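Local coordinates for SAP-like pentraxin (PDB 3FLP), which binds two calcium ions per subunit and, as an invertebrate lectin of the pentraxin family, probably recognises sugars through them in a doubly stacked heptameric ring, at residues L22-T27 with V140-E145; G48-C53 with E157-E162; D165-D170 with V193-E198. All blocks are in the same frame, centred on the assembly; numbering follows the deposited sequence.

Contact 1: residues L22-T27 with V140-E145. With CA (calcium ion), chain O; CA (calcium ion), chain P.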
loop_
_atom_site.group_PDB
_atom_site.type_symbol
_atom_site.label_atom_id
_atom_site.label_comp_id
_atom_site.label_asym_id
_atom_site.label_seq_id
_atom_site.Cartn_x
_atom_site.Cartn_y
_atom_site.Cartn_z
ATOM N N LEU A 22 24.893 -40.250 9.462
ATOM C CA LEU A 22 23.816 -39.618 10.203
ATOM C C LEU A 22 22.823 -40.743 10.479
ATOM O O LEU A 22 22.685 -41.662 9.671
ATOM C CB LEU A 22 23.105 -38.553 9.362
ATOM C CG LEU A 22 23.894 -37.446 8.665
ATOM C CD1 LEU A 22 22.904 -36.444 8.055
ATOM C CD2 LEU A 22 24.799 -36.751 9.656
ATOM N N ARG A 23 22.146 -40.678 11.619
ATOM C CA ARG A 23 21.132 -41.668 11.954
ATOM C C ARG A 23 19.966 -40.888 12.538
ATOM O O ARG A 23 20.118 -40.194 13.548
ATOM C CB ARG A 23 21.639 -42.682 12.985
ATOM C CG ARG A 23 20.635 -43.819 13.243
ATOM C CD ARG A 23 21.108 -44.794 14.324
ATOM N NE ARG A 23 20.966 -44.228 15.664
ATOM C CZ ARG A 23 21.976 -43.984 16.491
ATOM N NH1 ARG A 23 23.221 -44.256 16.127
ATOM N NH2 ARG A 23 21.744 -43.458 17.684
ATOM N N PHE A 24 18.805 -40.981 11.904
ATOM C CA PHE A 24 17.654 -40.256 12.413
ATOM C C PHE A 24 17.145 -40.872 13.702
ATOM O O PHE A 24 17.040 -42.093 13.827
ATOM C CB PHE A 24 16.563 -40.181 11.352
ATOM C CG PHE A 24 16.880 -39.210 10.255
ATOM C CD1 PHE A 24 17.759 -39.556 9.236
ATOM C CD2 PHE A 24 16.355 -37.921 10.282
ATOM C CE1 PHE A 24 18.118 -38.628 8.250
ATOM C CE2 PHE A 24 16.709 -36.979 9.299
ATOM C CZ PHE A 24 17.594 -37.339 8.283
ATOM N N MET A 25 16.859 -40.006 14.668
ATOM C CA MET A 25 16.394 -40.421 15.984
ATOM C C MET A 25 15.042 -41.126 15.991
ATOM O O MET A 25 14.833 -42.038 16.775
ATOM C CB MET A 25 16.343 -39.210 16.919
ATOM C CG MET A 25 17.700 -38.561 17.175
ATOM S SD MET A 25 18.833 -39.680 18.038
ATOM C CE MET A 25 18.143 -39.630 19.684
ATOM N N GLN A 26 14.131 -40.705 15.118
ATOM C CA GLN A 26 12.807 -41.304 15.064
ATOM C C GLN A 26 12.690 -42.304 13.918
ATOM O O GLN A 26 13.094 -42.021 12.787
ATOM C CB GLN A 26 11.750 -40.195 14.920
ATOM C CG GLN A 26 10.304 -40.669 14.941
ATOM C CD GLN A 26 9.309 -39.514 14.986
ATOM O OE1 GLN A 26 9.587 -38.426 14.485
ATOM N NE2 GLN A 26 8.141 -39.752 15.572
ATOM N N THR A 27 12.157 -43.485 14.216
ATOM C CA THR A 27 11.983 -44.501 13.185
ATOM C C THR A 27 10.796 -44.104 12.312
ATOM O O THR A 27 9.917 -43.351 12.740
ATOM C CB THR A 27 11.727 -45.904 13.794
ATOM O OG1 THR A 27 10.513 -45.890 14.554
ATOM C CG2 THR A 27 12.882 -46.308 14.693
ATOM N N VAL A 140 16.606 -44.959 9.766
ATOM C CA VAL A 140 17.277 -44.363 8.612
ATOM C C VAL A 140 18.701 -43.890 8.901
ATOM O O VAL A 140 18.946 -43.141 9.854
ATOM C CB VAL A 140 16.492 -43.143 8.057
ATOM C CG1 VAL A 140 17.280 -42.483 6.924
ATOM C CG2 VAL A 140 15.125 -43.579 7.553
ATOM N N VAL A 141 19.637 -44.338 8.068
ATOM C CA VAL A 141 21.035 -43.933 8.178
ATOM C C VAL A 141 21.426 -43.305 6.845
ATOM O O VAL A 141 21.030 -43.798 5.785
ATOM C CB VAL A 141 21.980 -45.132 8.443
ATOM C CG1 VAL A 141 23.404 -44.752 8.090
ATOM C CG2 VAL A 141 21.918 -45.538 9.911
ATOM N N ILE A 142 22.190 -42.218 6.898
ATOM C CA ILE A 142 22.636 -41.538 5.687
ATOM C C ILE A 142 24.151 -41.660 5.533
ATOM O O ILE A 142 24.899 -41.433 6.484
ATOM C CB ILE A 142 22.282 -40.029 5.719
ATOM C CG1 ILE A 142 20.777 -39.835 5.937
ATOM C CG2 ILE A 142 22.708 -39.365 4.415
ATOM C CD1 ILE A 142 19.908 -40.369 4.828
ATOM N N GLY A 143 24.597 -42.030 4.335
ATOM C CA GLY A 143 26.026 -42.126 4.083
ATOM C C GLY A 143 26.666 -43.489 4.254
ATOM O O GLY A 143 27.812 -43.691 3.839
ATOM N N GLN A 144 25.946 -44.419 4.876
ATOM C CA GLN A 144 26.456 -45.771 5.079
ATOM C C GLN A 144 25.320 -46.763 4.820
ATOM O O GLN A 144 24.148 -46.396 4.865
ATOM C CB GLN A 144 26.973 -45.961 6.519
ATOM C CG GLN A 144 28.108 -45.038 6.978
ATOM C CD GLN A 144 29.420 -45.249 6.217
ATOM O OE1 GLN A 144 29.683 -46.325 5.681
ATOM N NE2 GLN A 144 30.252 -44.224 6.188
ATOM N N GLU A 145 25.677 -48.016 4.551
ATOM C CA GLU A 145 24.708 -49.075 4.291
ATOM C C GLU A 145 24.611 -49.924 5.564
ATOM O O GLU A 145 25.617 -50.458 6.025
ATOM C CB GLU A 145 25.211 -49.922 3.113
ATOM C CG GLU A 145 24.145 -50.662 2.297
ATOM C CD GLU A 145 23.591 -51.889 2.996
ATOM O OE1 GLU A 145 24.389 -52.764 3.399
ATOM O OE2 GLU A 145 22.351 -51.981 3.134
HETATM CA CA CA O . 22.636 -54.258 4.386
HETATM CA CA CA P . 26.520 -54.004 3.950
HETATM O O HOH W 1 15.504 -43.361 12.031
HETATM O O HOH W 2 27.271 -52.347 5.462
HETATM O O HOH W 3 23.494 -55.508 2.594
HETATM O O HOH W 4 26.019 -55.212 1.982
#
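F24 and V140 sit side by side near one end of an antiparallel strand pair, their side chains pointing the same way into the pentraxin sandwich. F24 can be traced outward from CB, which lies near V140 O, the oxygen that takes the F24 backbone N-H at 3.0 Å. CG stands anti to the carbonyl carbon (chi1 -74°); on the ring, CD1 meets V140 CG1 at 3.8 Å, and CE1, one atom further on, reaches I142 CG1 at 3.7 Å. I142 CG1 lies at the ring edge, close to its plane. The far side of the ring turns to the opposite sheet, CZ against L166 CD2 and CE2 against I194 CG2. One pair further along the strands, L22 and I142 put their side chains on the same side of the sheet, with L22 CB and I142 CB 4.0 Å apart.

Two more backbone bonds close the L22–I142 pair in both directions. The one from L22 N to I142 O is 3.2 Å and arrives in the carbonyl plane on a lone pair. On the other side of the sheet, R23 CG brushes V141 CG2 before the arginine leads away. Past F24 the strands part, and a water joins F24 O, Q26 O and V140 N.

At the far end the 140–145 segment turns through G143, whose positive phi (94°) suits glycine, and delivers E145 to the calcium site. OE1 bridges both calcium ions, at 2.5 Å from each, while OE2 binds just one of them. In the seven-stranded sheet, strand 139-142 lies between 48-55 and 21-24, and strand 201-204 flanks 21-24 on its other side, where F201 meets the F24 ring.

Contact 2: residues G48-C53 with E157-E162. With CA (calcium ion), chain P.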
loop_
_atom_site.group_PDB
_atom_site.type_symbol
_atom_site.label_atom_id
_atom_site.label_comp_id
_atom_site.label_asym_id
_atom_site.label_seq_id
_atom_site.Cartn_x
_atom_site.Cartn_y
_atom_site.Cartn_z
ATOM N N GLY A 48 27.986 -45.973 -4.045
ATOM C CA GLY A 48 27.879 -45.570 -2.658
ATOM C C GLY A 48 26.406 -45.533 -2.299
ATOM O O GLY A 48 25.578 -45.189 -3.141
ATOM N N TYR A 49 26.067 -45.901 -1.068
ATOM C CA TYR A 49 24.670 -45.882 -0.636
ATOM C C TYR A 49 24.401 -44.615 0.156
ATOM O O TYR A 49 25.102 -44.312 1.124
ATOM C CB TYR A 49 24.349 -47.125 0.199
ATOM C CG TYR A 49 24.401 -48.373 -0.637
ATOM C CD1 TYR A 49 25.621 -48.940 -0.998
ATOM C CD2 TYR A 49 23.232 -48.927 -1.162
ATOM C CE1 TYR A 49 25.681 -50.026 -1.868
ATOM C CE2 TYR A 49 23.277 -50.011 -2.034
ATOM C CZ TYR A 49 24.505 -50.553 -2.383
ATOM O OH TYR A 49 24.554 -51.610 -3.257
ATOM N N ILE A 50 23.377 -43.880 -0.262
ATOM C CA ILE A 50 23.025 -42.613 0.367
ATOM C C ILE A 50 21.995 -42.733 1.482
ATOM O O ILE A 50 22.261 -42.366 2.626
ATOM C CB ILE A 50 22.501 -41.625 -0.703
ATOM C CG1 ILE A 50 23.577 -41.430 -1.774
ATOM C CG2 ILE A 50 22.139 -40.289 -0.067
ATOM C CD1 ILE A 50 23.116 -40.639 -2.973
ATOM N N PHE A 51 20.817 -43.237 1.135
ATOM C CA PHE A 51 19.714 -43.404 2.078
ATOM C C PHE A 51 19.509 -44.894 2.367
ATOM O O PHE A 51 19.199 -45.674 1.472
ATOM C CB PHE A 51 18.454 -42.771 1.464
ATOM C CG PHE A 51 17.240 -42.787 2.353
ATOM C CD1 PHE A 51 16.448 -43.930 2.461
ATOM C CD2 PHE A 51 16.853 -41.639 3.039
ATOM C CE1 PHE A 51 15.289 -43.923 3.233
ATOM C CE2 PHE A 51 15.691 -41.623 3.816
ATOM C CZ PHE A 51 14.909 -42.765 3.912
ATOM N N SER A 52 19.688 -45.276 3.625
ATOM C CA SER A 52 19.548 -46.668 4.053
ATOM C C SER A 52 18.506 -46.815 5.160
ATOM O O SER A 52 18.613 -46.180 6.208
ATOM C CB SER A 52 20.910 -47.186 4.547
ATOM O OG SER A 52 20.795 -48.410 5.254
ATOM N N CYS A 53 17.501 -47.655 4.919
ATOM C CA CYS A 53 16.443 -47.897 5.893
ATOM C C CYS A 53 16.423 -49.370 6.296
ATOM O O CYS A 53 16.355 -50.254 5.444
ATOM C CB CYS A 53 15.083 -47.510 5.316
ATOM S SG CYS A 53 13.728 -47.769 6.481
ATOM N N GLU A 157 30.764 -49.687 0.654
ATOM C CA GLU A 157 29.386 -49.314 0.344
ATOM C C GLU A 157 29.042 -47.913 0.860
ATOM O O GLU A 157 27.899 -47.461 0.743
ATOM C CB GLU A 157 28.420 -50.347 0.921
ATOM C CG GLU A 157 28.632 -51.750 0.351
ATOM C CD GLU A 157 27.739 -52.798 0.998
ATOM O OE1 GLU A 157 27.664 -52.826 2.239
ATOM O OE2 GLU A 157 27.121 -53.603 0.271
ATOM N N SER A 158 30.034 -47.222 1.416
ATOM C CA SER A 158 29.813 -45.879 1.939
ATOM C C SER A 158 29.727 -44.851 0.815
ATOM O O SER A 158 30.165 -45.100 -0.311
ATOM C CB SER A 158 30.940 -45.485 2.896
ATOM O OG SER A 158 32.137 -45.227 2.187
ATOM N N TRP A 159 29.153 -43.695 1.123
ATOM C CA TRP A 159 29.032 -42.628 0.142
ATOM C C TRP A 159 29.691 -41.381 0.707
ATOM O O TRP A 159 29.331 -40.922 1.789
ATOM C CB TRP A 159 27.567 -42.322 -0.156
ATOM C CG TRP A 159 27.394 -41.337 -1.274
ATOM C CD1 TRP A 159 27.381 -41.610 -2.613
ATOM C CD2 TRP A 159 27.236 -39.917 -1.154
ATOM N NE1 TRP A 159 27.225 -40.453 -3.333
ATOM C CE2 TRP A 159 27.133 -39.396 -2.466
ATOM C CE3 TRP A 159 27.171 -39.033 -0.066
ATOM C CZ2 TRP A 159 26.966 -38.028 -2.722
ATOM C CZ3 TRP A 159 27.002 -37.668 -0.321
ATOM C CH2 TRP A 159 26.902 -37.184 -1.643
ATOM N N SER A 160 30.656 -40.839 -0.024
ATOM C CA SER A 160 31.347 -39.634 0.412
ATOM C C SER A 160 30.960 -38.467 -0.486
ATOM O O SER A 160 30.783 -38.633 -1.692
ATOM C CB SER A 160 32.861 -39.848 0.380
ATOM O OG SER A 160 33.244 -40.805 1.355
ATOM N N GLY A 161 30.829 -37.292 0.114
ATOM C CA GLY A 161 30.455 -36.108 -0.629
ATOM C C GLY A 161 29.685 -35.179 0.283
ATOM O O GLY A 161 29.732 -35.325 1.505
ATOM N N GLU A 162 28.975 -34.222 -0.301
ATOM C CA GLU A 162 28.197 -33.280 0.487
ATOM C C GLU A 162 26.714 -33.491 0.194
ATOM O O GLU A 162 26.322 -33.790 -0.939
ATOM C CB GLU A 162 28.634 -31.844 0.167
ATOM C CG GLU A 162 30.130 -31.629 0.437
ATOM C CD GLU A 162 30.647 -30.263 0.021
ATOM O OE1 GLU A 162 29.895 -29.476 -0.588
ATOM O OE2 GLU A 162 31.823 -29.975 0.296
HETATM CA CA CA P . 26.520 -54.004 3.950
HETATM O O HOH W 4 26.019 -55.212 1.982
HETATM O O HOH W 2 27.271 -52.347 5.462
#
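I50 lays its CG1 over one face of the W159 indole where, in the pentraxin beta-sandwich, the chain leaves the calcium loops and heads for strand 161-169. The contact is a CH-pi one: I50 CG1 stands over the five-membered ring, 3.8 Å from its centroid and only 8° off the normal. The two side chains run side by side and point the same way. The CA–CB bond of W159 points toward strand 48-55, and CG is anti to the backbone N. G161 N lies over the opposite face, and G48 CA comes in at the edge, near the ring plane. G48 fits here without a side chain, since a CB would run into S158 O and W159 CD1.

Y49 and E157 make the other half, crossing obliquely, with the phenol and carboxylate planes 68° apart. E157 CB packs against Y49 CD1 at 3.7 Å, and E157 O sits at the ring edge in its plane. That oxygen also accepts the backbone N-H of Y49 at 3.0 Å; the donor lies 36° above the carbonyl plane. Thus one peptide oxygen meets both the backbone and the ring edge of the same tyrosine.

Beyond CG the E157 chain runs extended to calcium, where E145, D147 and E154 are fellow ligands. Its two oxygens divide the work: OE1 binds the metal directly at 2.4 Å, and OE2 accepts a hydrogen bond at 2.6 Å from a water that is itself bound to the ion.

Contact 3: residues D165-D170 with V193-E198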
loop_
_atom_site.group_PDB
_atom_site.type_symbol
_atom_site.label_atom_id
_atom_site.label_comp_id
_atom_site.label_asym_id
_atom_site.label_seq_id
_atom_site.Cartn_x
_atom_site.Cartn_y
_atom_site.Cartn_z
ATOM N N ASP A 165 19.343 -30.488 1.963
ATOM C CA ASP A 165 17.938 -30.424 1.574
ATOM C C ASP A 165 17.294 -31.805 1.371
ATOM O O ASP A 165 16.627 -32.048 0.364
ATOM C CB ASP A 165 17.814 -29.588 0.295
ATOM C CG ASP A 165 16.501 -28.828 0.205
ATOM O OD1 ASP A 165 15.584 -29.076 1.020
ATOM O OD2 ASP A 165 16.388 -27.980 -0.704
ATOM N N LEU A 166 17.492 -32.706 2.330
ATOM C CA LEU A 166 16.904 -34.044 2.257
ATOM C C LEU A 166 15.424 -33.949 2.619
ATOM O O LEU A 166 15.072 -33.519 3.717
ATOM C CB LEU A 166 17.598 -35.002 3.232
ATOM C CG LEU A 166 16.920 -36.361 3.461
ATOM C CD1 LEU A 166 16.995 -37.220 2.179
ATOM C CD2 LEU A 166 17.604 -37.069 4.630
ATOM N N GLN A 167 14.563 -34.350 1.691
ATOM C CA GLN A 167 13.122 -34.303 1.909
ATOM C C GLN A 167 12.521 -35.663 1.546
ATOM O O GLN A 167 12.750 -36.178 0.450
ATOM C CB GLN A 167 12.501 -33.210 1.039
ATOM C CG GLN A 167 13.162 -31.833 1.158
ATOM C CD GLN A 167 13.045 -31.216 2.544
ATOM O OE1 GLN A 167 12.227 -31.637 3.366
ATOM N NE2 GLN A 167 13.853 -30.200 2.803
ATOM N N VAL A 168 11.746 -36.229 2.468
ATOM C CA VAL A 168 11.125 -37.537 2.277
ATOM C C VAL A 168 9.611 -37.510 2.508
ATOM O O VAL A 168 9.145 -37.007 3.530
ATOM C CB VAL A 168 11.746 -38.582 3.251
ATOM C CG1 VAL A 168 11.134 -39.969 3.011
ATOM C CG2 VAL A 168 13.279 -38.623 3.070
ATOM N N TRP A 169 8.862 -38.062 1.553
ATOM C CA TRP A 169 7.401 -38.140 1.603
ATOM C C TRP A 169 6.995 -39.613 1.553
ATOM O O TRP A 169 7.691 -40.426 0.944
ATOM C CB TRP A 169 6.776 -37.456 0.380
ATOM C CG TRP A 169 6.873 -35.964 0.331
ATOM C CD1 TRP A 169 5.948 -35.066 0.779
ATOM C CD2 TRP A 169 7.927 -35.195 -0.258
ATOM N NE1 TRP A 169 6.358 -33.781 0.498
ATOM C CE2 TRP A 169 7.568 -33.832 -0.139
ATOM C CE3 TRP A 169 9.140 -35.524 -0.878
ATOM C CZ2 TRP A 169 8.380 -32.797 -0.620
ATOM C CZ3 TRP A 169 9.949 -34.495 -1.356
ATOM C CH2 TRP A 169 9.564 -33.146 -1.222
ATOM N N ASP A 170 5.870 -39.960 2.173
ATOM C CA ASP A 170 5.415 -41.347 2.129
ATOM C C ASP A 170 4.388 -41.508 1.001
ATOM O O ASP A 170 3.391 -42.223 1.122
ATOM C CB ASP A 170 4.837 -41.767 3.487
ATOM C CG ASP A 170 3.599 -40.983 3.876
ATOM O OD1 ASP A 170 3.369 -39.888 3.335
ATOM O OD2 ASP A 170 2.853 -41.468 4.750
ATOM N N VAL A 193 7.568 -37.009 5.929
ATOM C CA VAL A 193 8.177 -38.084 6.708
ATOM C C VAL A 193 9.463 -37.527 7.320
ATOM O O VAL A 193 9.669 -37.592 8.530
ATOM C CB VAL A 193 8.495 -39.297 5.807
ATOM C CG1 VAL A 193 9.185 -40.382 6.610
ATOM C CG2 VAL A 193 7.208 -39.833 5.200
ATOM N N ILE A 194 10.325 -36.974 6.470
ATOM C CA ILE A 194 11.569 -36.359 6.921
ATOM C C ILE A 194 11.699 -34.995 6.256
ATOM O O ILE A 194 11.607 -34.881 5.035
ATOM C CB ILE A 194 12.826 -37.188 6.538
ATOM C CG1 ILE A 194 12.914 -38.451 7.396
ATOM C CG2 ILE A 194 14.089 -36.350 6.738
ATOM C CD1 ILE A 194 14.134 -39.308 7.081
ATOM N N SER A 195 11.883 -33.963 7.071
ATOM C CA SER A 195 12.069 -32.611 6.572
ATOM C C SER A 195 13.456 -32.200 7.057
ATOM O O SER A 195 13.713 -32.184 8.257
ATOM C CB SER A 195 11.004 -31.667 7.135
ATOM O OG SER A 195 11.243 -30.335 6.702
ATOM N N TRP A 196 14.345 -31.887 6.118
ATOM C CA TRP A 196 15.715 -31.517 6.439
ATOM C C TRP A 196 15.849 -30.518 7.588
ATOM O O TRP A 196 15.269 -29.436 7.556
ATOM C CB TRP A 196 16.406 -30.956 5.197
ATOM C CG TRP A 196 17.901 -30.807 5.347
ATOM C CD1 TRP A 196 18.652 -29.710 5.034
ATOM C CD2 TRP A 196 18.828 -31.822 5.754
ATOM N NE1 TRP A 196 19.990 -29.980 5.209
ATOM C CE2 TRP A 196 20.126 -31.270 5.648
ATOM C CE3 TRP A 196 18.688 -33.145 6.191
ATOM C CZ2 TRP A 196 21.276 -31.999 5.962
ATOM C CZ3 TRP A 196 19.831 -33.868 6.504
ATOM C CH2 TRP A 196 21.109 -33.294 6.386
ATOM N N MET A 197 16.626 -30.904 8.595
ATOM C CA MET A 197 16.881 -30.078 9.765
ATOM C C MET A 197 15.665 -29.854 10.676
ATOM O O MET A 197 15.729 -29.046 11.607
ATOM C CB MET A 197 17.477 -28.730 9.335
ATOM C CG MET A 197 18.776 -28.841 8.529
ATOM S SD MET A 197 20.075 -29.826 9.341
ATOM C CE MET A 197 20.605 -28.701 10.692
ATOM N N GLU A 198 14.562 -30.545 10.409
ATOM C CA GLU A 198 13.377 -30.428 11.259
ATOM C C GLU A 198 13.127 -31.769 11.955
ATOM O O GLU A 198 12.271 -31.878 12.826
ATOM C CB GLU A 198 12.136 -30.014 10.455
ATOM C CG GLU A 198 12.247 -28.631 9.803
ATOM C CD GLU A 198 10.908 -28.086 9.308
ATOM O OE1 GLU A 198 10.114 -28.859 8.726
ATOM O OE2 GLU A 198 10.654 -26.877 9.490
HETATM O O HOH W 5 13.393 -28.745 5.670
#
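V168 faces both V193 and I194, a classic beta bulge at the start of the short strand 194-195, which pairs antiparallel with strand 161-169 of the pentraxin sandwich. V168 O is gripped twice, by V193 N at 2.9 Å and by I194 N at 3.2 Å, both donors reaching it from the same face of its carbonyl plane. V168 N answers with a straight bond to I194 O (2.9 Å, 169° at the hydrogen). On one side of the pair, V168 and I194 lie side by side, CB to CB at 3.7 Å, while V193 CG2 packs against D170 CB.

The other side of the pair, carrying Q167 and S195, is polar and well provided for although buried. Q167 bends at chi2 (-64°), and its side chain crosses that of W196 at about a right angle, with NE2 against W196 CB. Its OE1 takes a bond from G191 N and a weak one from W196 N. Its NE2 gives a bond of 2.7 Å to D165 OD1, nearly in the amide plane, and another to a water. The same water donates to S195 OG and W196 O. S195 OG in turn donates to E198 OE1, meeting it from above the carboxylate plane. D165 OD2 forms salt bridges to R39 and R188, so both carboxylate oxygens have partners.

W196 lays one face of its indole against the backbone of strand 161-169, while M197 SD lies over the opposite face, toward the rim. W196 NE1 bonds to V7 O, and D165 N stands 3.2 Å above the ring plane, toward the rim beside CD1.

Overall arrangement
All three contacts are largely buried, but they serve different parts of the sandwich. Contact 1 is within the seven-stranded sheet and contact 3 within the eight-stranded one; contact 2 joins the first sheet to the approach to strand 161-169, which contact 3 uses further along. Contacts 1 and 2 meet directly: V141 and G143 probably hydrogen-bond to S52 and I50. Both end in acidic side chains at the calcium site, whereas their remaining packing is largely apolar. Contact 3 has no metal; its polar side is satisfied by hydrogen bonds among amide, hydroxyl and water, with arginines pairing D165. Between the sheets F24 packs on L166 and I194, and F51 on V168.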